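Local coordinates for GTPase-activating protein skywalker (Drosophila melanogaster, PDB 5HJQ) that activates GTP hydrolysis by Rab35 to regulate synaptic vesicle protein recycling, and binds phosphoinositides through its TBC domain, at residues Gln245-Lys248 / Ala254-Tyr257; Met272-Trp277 / Arg304-Ile309. All blocks are in the same frame, centred on the assembly; numbering follows the deposited sequence.

In the fold
Both contacts lie in the C-terminal part of the all-helical TBC domain, and the chain makes them in series, without nesting or crossing. Contact 1 closes first: helix 233-250 ends, and the chain enters helix 252-261 after a very short connection, so that the two touch across only five intervening residues. Contact 2 then opens just past the short helix 268-271 and closes after 26 mostly helical residues, when helix 300-317 packs back on helix 274-279. The two contacts meet where Leu307 CD2 of helix 300-317 lies 3.9 Å from Ala247 CA of helix 233-250, a packing contact. Helix 300-317 thereby joins both sites and carries Arg304 to the phosphoinositide pocket.

Contact 1 (Gln245-Lys248 / Ala254-Tyr257); sequences QIAK and ATSY
Thr255 points its side chain back at the last turns of helix 233-250 and meets it at Ala247, a small instance of how two consecutive helices settle against each other across a tight junction. Both branches of the threonine lie near the same carbonyl: OG1 is 4.0 Å from Ala247 O and CG2 is 4.1 Å from that oxygen. The methyl also approaches the methyl of Ala247, with CG2 to CB at 4.4 Å. The torsion describes this pose: with chi1 at 47° the hydroxyl is flanked by N and C of its own backbone, while CG2 stands beside N, across from C. Lys248 takes part through its backbone, its CA lying 4.2 Å from Thr255 OG1, and its CB is directed away from helix 252-261. The hydroxyl bonds to Lys252 O, in the first turn of its own helix, and weakly to Thr251 O in the connection. Phe271 of helix 268-271 touches both Ala247 and Thr255, so a third helix takes part in the contact. No hydrogen bond spans the contact: its chemistry is van der Waals contact over a small buried area of 93 Å², and the polar end of the threonine is satisfied by the helix junction itself.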
ATOM      1  N   GLN A 245     -12.423 -11.021  -8.218  1.00 59.60           N
ATOM      2  CA  GLN A 245     -12.696 -11.396  -9.598  1.00 59.46           C
ATOM      3  C   GLN A 245     -11.412 -11.691 -10.370  1.00 60.94           C
ATOM      4  O   GLN A 245     -11.342 -12.661 -11.124  1.00 61.32           O
ATOM      5  CB  GLN A 245     -13.490 -10.288 -10.293  1.00 64.18           C
ATOM      6  CG  GLN A 245     -13.337 -10.256 -11.802  1.00 71.63           C
ATOM      7  CD  GLN A 245     -13.447  -8.846 -12.361  1.00 87.14           C
ATOM      8  OE1 GLN A 245     -14.209  -8.022 -11.853  1.00 92.75           O
ATOM      9  NE2 GLN A 245     -12.676  -8.559 -13.406  1.00 84.31           N
ATOM     10  N   ILE A 246     -10.396 -10.855 -10.170  1.00 61.59           N
ATOM     11  CA  ILE A 246      -9.114 -11.031 -10.845  1.00 58.91           C
ATOM     12  C   ILE A 246      -8.419 -12.301 -10.368  1.00 55.50           C
ATOM     13  O   ILE A 246      -7.843 -13.051 -11.159  1.00 57.85           O
ATOM     14  CB  ILE A 246      -8.185  -9.824 -10.609  1.00 59.31           C
ATOM     15  CG1 ILE A 246      -8.803  -8.552 -11.192  1.00 63.53           C
ATOM     16  CG2 ILE A 246      -6.812 -10.075 -11.213  1.00 52.16           C
ATOM     17  CD1 ILE A 246      -8.011  -7.296 -10.887  1.00 66.39           C
ATOM     18  N   ALA A 247      -8.487 -12.540  -9.065  1.00 50.94           N
ATOM     19  CA  ALA A 247      -7.850 -13.702  -8.466  1.00 53.55           C
ATOM     20  C   ALA A 247      -8.534 -15.008  -8.878  1.00 61.67           C
ATOM     21  O   ALA A 247      -7.888 -16.051  -8.969  1.00 59.16           O
ATOM     22  CB  ALA A 247      -7.840 -13.564  -6.967  1.00 55.86           C
ATOM     23  N   LYS A 248      -9.839 -14.949  -9.128  1.00 56.61           N
ATOM     24  CA  LYS A 248     -10.579 -16.136  -9.552  1.00 65.98           C
ATOM     25  C   LYS A 248     -10.062 -16.688 -10.880  1.00 63.91           C
ATOM     26  O   LYS A 248     -10.153 -17.885 -11.134  1.00 63.74           O
ATOM     27  CB  LYS A 248     -12.076 -15.832  -9.659  1.00 65.67           C
ATOM     28  CG  LYS A 248     -12.848 -16.016  -8.360  1.00 62.72           C
ATOM     29  CD  LYS A 248     -14.301 -15.590  -8.524  1.00 64.60           C
ATOM     30  CE  LYS A 248     -15.114 -15.829  -7.257  1.00 72.30           C
ATOM     31  NZ  LYS A 248     -15.492 -17.265  -7.073  1.00 74.73           N
ATOM     32  N   ALA A 254      -5.128 -21.312  -6.590  1.00 63.18           N
ATOM     33  CA  ALA A 254      -5.041 -20.934  -5.185  1.00 60.26           C
ATOM     34  C   ALA A 254      -6.420 -20.803  -4.546  1.00 58.79           C
ATOM     35  O   ALA A 254      -6.630 -21.231  -3.413  1.00 62.08           O
ATOM     36  CB  ALA A 254      -4.276 -19.639  -5.038  1.00 60.41           C
ATOM     37  N   THR A 255      -7.357 -20.208  -5.278  1.00 54.60           N
ATOM     38  CA  THR A 255      -8.707 -19.985  -4.767  1.00 56.98           C
ATOM     39  C   THR A 255      -9.526 -21.276  -4.743  1.00 63.15           C
ATOM     40  O   THR A 255     -10.328 -21.494  -3.836  1.00 60.76           O
ATOM     41  CB  THR A 255      -9.451 -18.927  -5.601  1.00 55.31           C
ATOM     42  OG1 THR A 255      -9.293 -19.219  -6.993  1.00 57.48           O
ATOM     43  CG2 THR A 255      -8.894 -17.540  -5.322  1.00 60.41           C
ATOM     44  N   SER A 256      -9.328 -22.128  -5.745  1.00 58.53           N
ATOM     45  CA  SER A 256      -9.969 -23.436  -5.761  1.00 61.44           C
ATOM     46  C   SER A 256      -9.427 -24.274  -4.613  1.00 64.36           C
ATOM     47  O   SER A 256     -10.161 -25.037  -3.983  1.00 67.14           O
ATOM     48  CB  SER A 256      -9.741 -24.143  -7.099  1.00 60.13           C
ATOM     49  OG  SER A 256     -10.336 -23.421  -8.165  1.00 61.97           O
ATOM     50  N   TYR A 257      -8.138 -24.104  -4.336  1.00 62.06           N
ATOM     51  CA  TYR A 257      -7.479 -24.814  -3.248  1.00 62.79           C
ATOM     52  C   TYR A 257      -8.082 -24.426  -1.905  1.00 66.55           C
ATOM     53  O   TYR A 257      -8.251 -25.270  -1.024  1.00 65.97           O
ATOM     54  CB  TYR A 257      -5.976 -24.527  -3.254  1.00 66.48           C
ATOM     55  CG  TYR A 257      -5.223 -25.179  -2.118  1.00 71.48           C
ATOM     56  CD1 TYR A 257      -5.129 -26.562  -2.027  1.00 72.33           C
ATOM     57  CD2 TYR A 257      -4.605 -24.413  -1.138  1.00 65.67           C
ATOM     58  CE1 TYR A 257      -4.444 -27.166  -0.993  1.00 70.21           C
ATOM     59  CE2 TYR A 257      -3.915 -25.009  -0.097  1.00 71.38           C
ATOM     60  CZ  TYR A 257      -3.838 -26.387  -0.030  1.00 76.81           C
ATOM     61  OH  TYR A 257      -3.154 -26.988   1.003  1.00 81.85           O
TER

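Contact 2 (Met272-Trp277 / Arg304-Ile309); sequences MDWCWW and RVALVI. With I3P (D-myo-inositol-1,4,5-triphosphate), chain B.
Here two helices of the TBC core, 274-279 and 300-317, meet through a buried apolar contact in which one alanine methyl touches two tryptophans; the centre of the contact lies about 10 Å from the centre of the chain. Ala306 CB points at the other helix and comes 4.1 Å from Trp274 CE3, approaching that indole obliquely. The same methyl lies 4.5 Å from Trp277 CZ3, on the six-membered ring of the second indole. One turn further along, Ile309 reaches across with its terminal methyl, CD1 standing 4.1 Å from Trp277 CB. A chi1 of 73° sets the indole of Trp274 over its own backbone, from where CE3 reaches Ala306. Cys275 CB lies over the centre of one face of that indole. Trp277 is similarly backed by its own segment: Trp274 CA sits 3.7 Å above the ring plane, and Asp273 O is offset toward the rim on that face. Arg304, at the start of 304-309, serves the ligand instead. Its chain is extended from CG to NE, and NH2 donates to O52 of the inositol trisphosphate at 3.3 Å, with an N-H...O angle of 162°; the ligand's O6 lies at the guanidinium edge, in plane. NH1 bonds to Ala354 O and Ile357 O, which probably steadies the group for phosphate binding. Around this contact, helix 233-250 packs on Trp274, helix 332-341 on Trp277 and Ile309, and helix 347-356 on Arg304 and Val308.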
ATOM      1  N   MET A 272     -11.690  -9.677   1.653  1.00 59.63           N
ATOM      2  CA  MET A 272     -11.990  -8.426   2.346  1.00 66.74           C
ATOM      3  C   MET A 272     -10.744  -7.850   3.006  1.00 60.28           C
ATOM      4  O   MET A 272     -10.666  -6.651   3.258  1.00 64.66           O
ATOM      5  CB  MET A 272     -13.081  -8.630   3.403  1.00 62.84           C
ATOM      6  CG  MET A 272     -14.484  -8.823   2.852  1.00 71.84           C
ATOM      7  SD  MET A 272     -15.678  -9.247   4.138  1.00 79.77           S
ATOM      8  CE  MET A 272     -14.609 -10.002   5.364  1.00 71.55           C
ATOM      9  N   ASP A 273      -9.776  -8.715   3.291  1.00 62.07           N
ATOM     10  CA  ASP A 273      -8.550  -8.316   3.972  1.00 62.08           C
ATOM     11  C   ASP A 273      -7.328  -8.391   3.057  1.00 58.17           C
ATOM     12  O   ASP A 273      -6.212  -8.600   3.530  1.00 57.53           O
ATOM     13  CB  ASP A 273      -8.316  -9.201   5.200  1.00 57.61           C
ATOM     14  CG  ASP A 273      -9.356  -8.990   6.281  1.00 64.45           C
ATOM     15  OD1 ASP A 273      -9.926  -7.880   6.351  1.00 69.28           O
ATOM     16  OD2 ASP A 273      -9.601  -9.933   7.064  1.00 69.97           O
ATOM     17  N   TRP A 274      -7.534  -8.209   1.756  1.00 55.72           N
ATOM     18  CA  TRP A 274      -6.460  -8.404   0.784  1.00 55.80           C
ATOM     19  C   TRP A 274      -5.305  -7.418   0.969  1.00 57.16           C
ATOM     20  O   TRP A 274      -4.144  -7.794   0.833  1.00 55.91           O
ATOM     21  CB  TRP A 274      -7.002  -8.305  -0.647  1.00 52.04           C
ATOM     22  CG  TRP A 274      -7.356  -6.913  -1.077  1.00 52.75           C
ATOM     23  CD1 TRP A 274      -8.538  -6.266  -0.867  1.00 56.45           C
ATOM     24  CD2 TRP A 274      -6.520  -5.996  -1.794  1.00 56.71           C
ATOM     25  NE1 TRP A 274      -8.493  -5.006  -1.411  1.00 57.03           N
ATOM     26  CE2 TRP A 274      -7.264  -4.813  -1.982  1.00 60.45           C
ATOM     27  CE3 TRP A 274      -5.213  -6.057  -2.287  1.00 54.43           C
ATOM     28  CZ2 TRP A 274      -6.744  -3.700  -2.641  1.00 56.25           C
ATOM     29  CZ3 TRP A 274      -4.699  -4.950  -2.946  1.00 54.24           C
ATOM     30  CH2 TRP A 274      -5.464  -3.788  -3.118  1.00 52.17           C
ATOM     31  N   CYS A 275      -5.619  -6.165   1.284  1.00 56.09           N
ATOM     32  CA  CYS A 275      -4.585  -5.143   1.420  1.00 58.92           C
ATOM     33  C   CYS A 275      -3.713  -5.385   2.644  1.00 56.60           C
ATOM     34  O   CYS A 275      -2.565  -4.954   2.684  1.00 58.41           O
ATOM     35  CB  CYS A 275      -5.206  -3.744   1.491  1.00 57.72           C
ATOM     36  SG  CYS A 275      -6.559  -3.552   2.672  1.00 77.17           S
ATOM     37  N   TRP A 276      -4.248  -6.095   3.633  1.00 56.80           N
ATOM     38  CA  TRP A 276      -3.522  -6.296   4.882  1.00 58.42           C
ATOM     39  C   TRP A 276      -2.450  -7.371   4.769  1.00 58.64           C
ATOM     40  O   TRP A 276      -1.557  -7.446   5.612  1.00 60.74           O
ATOM     41  CB  TRP A 276      -4.487  -6.629   6.022  1.00 57.88           C
ATOM     42  CG  TRP A 276      -5.505  -5.554   6.255  1.00 60.43           C
ATOM     43  CD1 TRP A 276      -6.855  -5.712   6.341  1.00 61.29           C
ATOM     44  CD2 TRP A 276      -5.255  -4.150   6.399  1.00 65.71           C
ATOM     45  NE1 TRP A 276      -7.462  -4.497   6.544  1.00 65.39           N
ATOM     46  CE2 TRP A 276      -6.500  -3.521   6.581  1.00 66.79           C
ATOM     47  CE3 TRP A 276      -4.099  -3.364   6.401  1.00 60.51           C
ATOM     48  CZ2 TRP A 276      -6.622  -2.147   6.759  1.00 59.83           C
ATOM     49  CZ3 TRP A 276      -4.221  -2.004   6.574  1.00 63.15           C
ATOM     50  CH2 TRP A 276      -5.472  -1.408   6.749  1.00 65.61           C
ATOM     51  N   TRP A 277      -2.537  -8.203   3.736  1.00 58.12           N
ATOM     52  CA  TRP A 277      -1.452  -9.127   3.432  1.00 60.02           C
ATOM     53  C   TRP A 277      -0.207  -8.314   3.115  1.00 56.94           C
ATOM     54  O   TRP A 277       0.898  -8.634   3.554  1.00 58.71           O
ATOM     55  CB  TRP A 277      -1.796 -10.030   2.249  1.00 55.40           C
ATOM     56  CG  TRP A 277      -3.089 -10.765   2.376  1.00 57.34           C
ATOM     57  CD1 TRP A 277      -3.713 -11.146   3.528  1.00 61.79           C
ATOM     58  CD2 TRP A 277      -3.920 -11.212   1.300  1.00 54.82           C
ATOM     59  NE1 TRP A 277      -4.882 -11.808   3.235  1.00 57.87           N
ATOM     60  CE2 TRP A 277      -5.035 -11.855   1.873  1.00 57.98           C
ATOM     61  CE3 TRP A 277      -3.833 -11.123  -0.093  1.00 48.96           C
ATOM     62  CZ2 TRP A 277      -6.053 -12.410   1.102  1.00 57.24           C
ATOM     63  CZ3 TRP A 277      -4.845 -11.674  -0.856  1.00 59.82           C
ATOM     64  CH2 TRP A 277      -5.940 -12.311  -0.258  1.00 55.40           C
ATOM     65  N   ARG A 304      -1.369  -6.661  -8.290  1.00 56.65           N
ATOM     66  CA  ARG A 304      -0.375  -7.616  -8.767  1.00 51.47           C
ATOM     67  C   ARG A 304       0.271  -8.394  -7.627  1.00 51.15           C
ATOM     68  O   ARG A 304       0.362  -9.618  -7.678  1.00 57.19           O
ATOM     69  CB  ARG A 304       0.713  -6.900  -9.570  1.00 52.50           C
ATOM     70  CG  ARG A 304       0.235  -6.180 -10.819  1.00 54.78           C
ATOM     71  CD  ARG A 304       1.383  -5.388 -11.452  1.00 55.89           C
ATOM     72  NE  ARG A 304       1.050  -4.901 -12.785  1.00 51.81           N
ATOM     73  CZ  ARG A 304       1.113  -5.643 -13.884  1.00 59.73           C
ATOM     74  NH1 ARG A 304       1.498  -6.911 -13.808  1.00 56.17           N
ATOM     75  NH2 ARG A 304       0.789  -5.121 -15.058  1.00 62.81           N
ATOM     76  N   VAL A 305       0.720  -7.674  -6.604  1.00 51.19           N
ATOM     77  CA  VAL A 305       1.416  -8.279  -5.473  1.00 50.92           C
ATOM     78  C   VAL A 305       0.492  -9.232  -4.715  1.00 51.41           C
ATOM     79  O   VAL A 305       0.931 -10.247  -4.171  1.00 55.16           O
ATOM     80  CB  VAL A 305       1.965  -7.192  -4.519  1.00 48.51           C
ATOM     81  CG1 VAL A 305       2.673  -7.818  -3.330  1.00 50.82           C
ATOM     82  CG2 VAL A 305       2.911  -6.267  -5.270  1.00 51.95           C
ATOM     83  N   ALA A 306      -0.795  -8.906  -4.700  1.00 53.45           N
ATOM     84  CA  ALA A 306      -1.798  -9.759  -4.075  1.00 50.44           C
ATOM     85  C   ALA A 306      -1.857 -11.118  -4.769  1.00 51.23           C
ATOM     86  O   ALA A 306      -1.913 -12.158  -4.114  1.00 53.91           O
ATOM     87  CB  ALA A 306      -3.158  -9.080  -4.103  1.00 48.32           C
ATOM     88  N   LEU A 307      -1.836 -11.096  -6.099  1.00 50.08           N
ATOM     89  CA  LEU A 307      -1.822 -12.318  -6.898  1.00 52.97           C
ATOM     90  C   LEU A 307      -0.590 -13.165  -6.600  1.00 57.09           C
ATOM     91  O   LEU A 307      -0.689 -14.379  -6.402  1.00 51.65           O
ATOM     92  CB  LEU A 307      -1.871 -11.985  -8.390  1.00 47.25           C
ATOM     93  CG  LEU A 307      -3.072 -11.175  -8.880  1.00 47.21           C
ATOM     94  CD1 LEU A 307      -2.970 -10.930 -10.376  1.00 50.89           C
ATOM     95  CD2 LEU A 307      -4.380 -11.890  -8.532  1.00 53.29           C
ATOM     96  N   VAL A 308       0.568 -12.507  -6.571  1.00 53.71           N
ATOM     97  CA  VAL A 308       1.848 -13.169  -6.330  1.00 47.54           C
ATOM     98  C   VAL A 308       1.866 -13.871  -4.983  1.00 50.55           C
ATOM     99  O   VAL A 308       2.272 -15.028  -4.882  1.00 58.46           O
ATOM    100  CB  VAL A 308       3.022 -12.163  -6.392  1.00 53.06           C
ATOM    101  CG1 VAL A 308       4.327 -12.836  -6.002  1.00 47.80           C
ATOM    102  CG2 VAL A 308       3.128 -11.579  -7.773  1.00 48.41           C
ATOM    103  N   ILE A 309       1.425 -13.161  -3.949  1.00 50.38           N
ATOM    104  CA  ILE A 309       1.338 -13.727  -2.609  1.00 55.89           C
ATOM    105  C   ILE A 309       0.475 -14.988  -2.603  1.00 57.78           C
ATOM    106  O   ILE A 309       0.840 -15.999  -2.001  1.00 55.53           O
ATOM    107  CB  ILE A 309       0.763 -12.711  -1.603  1.00 57.45           C
ATOM    108  CG1 ILE A 309       1.738 -11.547  -1.401  1.00 50.41           C
ATOM    109  CG2 ILE A 309       0.452 -13.384  -0.274  1.00 50.42           C
ATOM    110  CD1 ILE A 309       1.274 -10.541  -0.371  1.00 47.58           C
TER
HETATM  111  C1  I3P B 401      -0.619  -4.709 -20.033  1.00 90.03           C
HETATM  112  C2  I3P B 401      -0.962  -3.992 -21.327  1.00 89.25           C
HETATM  113  C3  I3P B 401      -1.671  -2.658 -21.087  1.00 91.91           C
HETATM  114  C4  I3P B 401      -1.339  -1.906 -19.798  1.00 92.84           C
HETATM  115  C5  I3P B 401      -0.428  -2.562 -18.765  1.00 85.90           C
HETATM  116  C6  I3P B 401       0.297  -3.829 -19.240  1.00 83.11           C
HETATM  117  O1  I3P B 401       0.058  -5.959 -20.260  1.00 88.84           O
HETATM  118  O2  I3P B 401       0.221  -3.745 -22.028  1.00 93.79           O
HETATM  119  O3  I3P B 401      -1.384  -1.795 -22.183  1.00 95.72           O
HETATM  120  O4  I3P B 401      -2.591  -1.605 -19.150  1.00 95.84           O
HETATM  121  O5  I3P B 401       0.535  -1.618 -18.361  1.00 79.25           O
HETATM  122  O6  I3P B 401       0.772  -4.564 -18.117  1.00 87.35           O
HETATM  123  P1  I3P B 401      -0.231  -6.853 -21.564  1.00 97.05           P
HETATM  124  O11 I3P B 401       0.361  -6.201 -22.763  1.00 95.27           O
HETATM  125  O12 I3P B 401       0.420  -8.205 -21.378  1.00 93.09           O
HETATM  126  O13 I3P B 401      -1.746  -7.053 -21.757  1.00 83.90           O
HETATM  127  P4  I3P B 401      -3.053  -0.068 -19.083  1.00107.50           P
HETATM  128  O41 I3P B 401      -2.083   0.781 -19.869  1.00101.95           O
HETATM  129  O42 I3P B 401      -3.068   0.385 -17.622  1.00 92.77           O
HETATM  130  O43 I3P B 401      -4.474   0.071 -19.681  1.00 98.60           O
HETATM  131  P5  I3P B 401       1.192  -1.744 -16.935  1.00 74.01           P
HETATM  132  O51 I3P B 401       1.886  -0.475 -16.596  1.00 79.97           O
HETATM  133  O52 I3P B 401       0.122  -2.008 -15.906  1.00 72.02           O
HETATM  134  O53 I3P B 401       2.192  -2.870 -16.917  1.00 69.42           O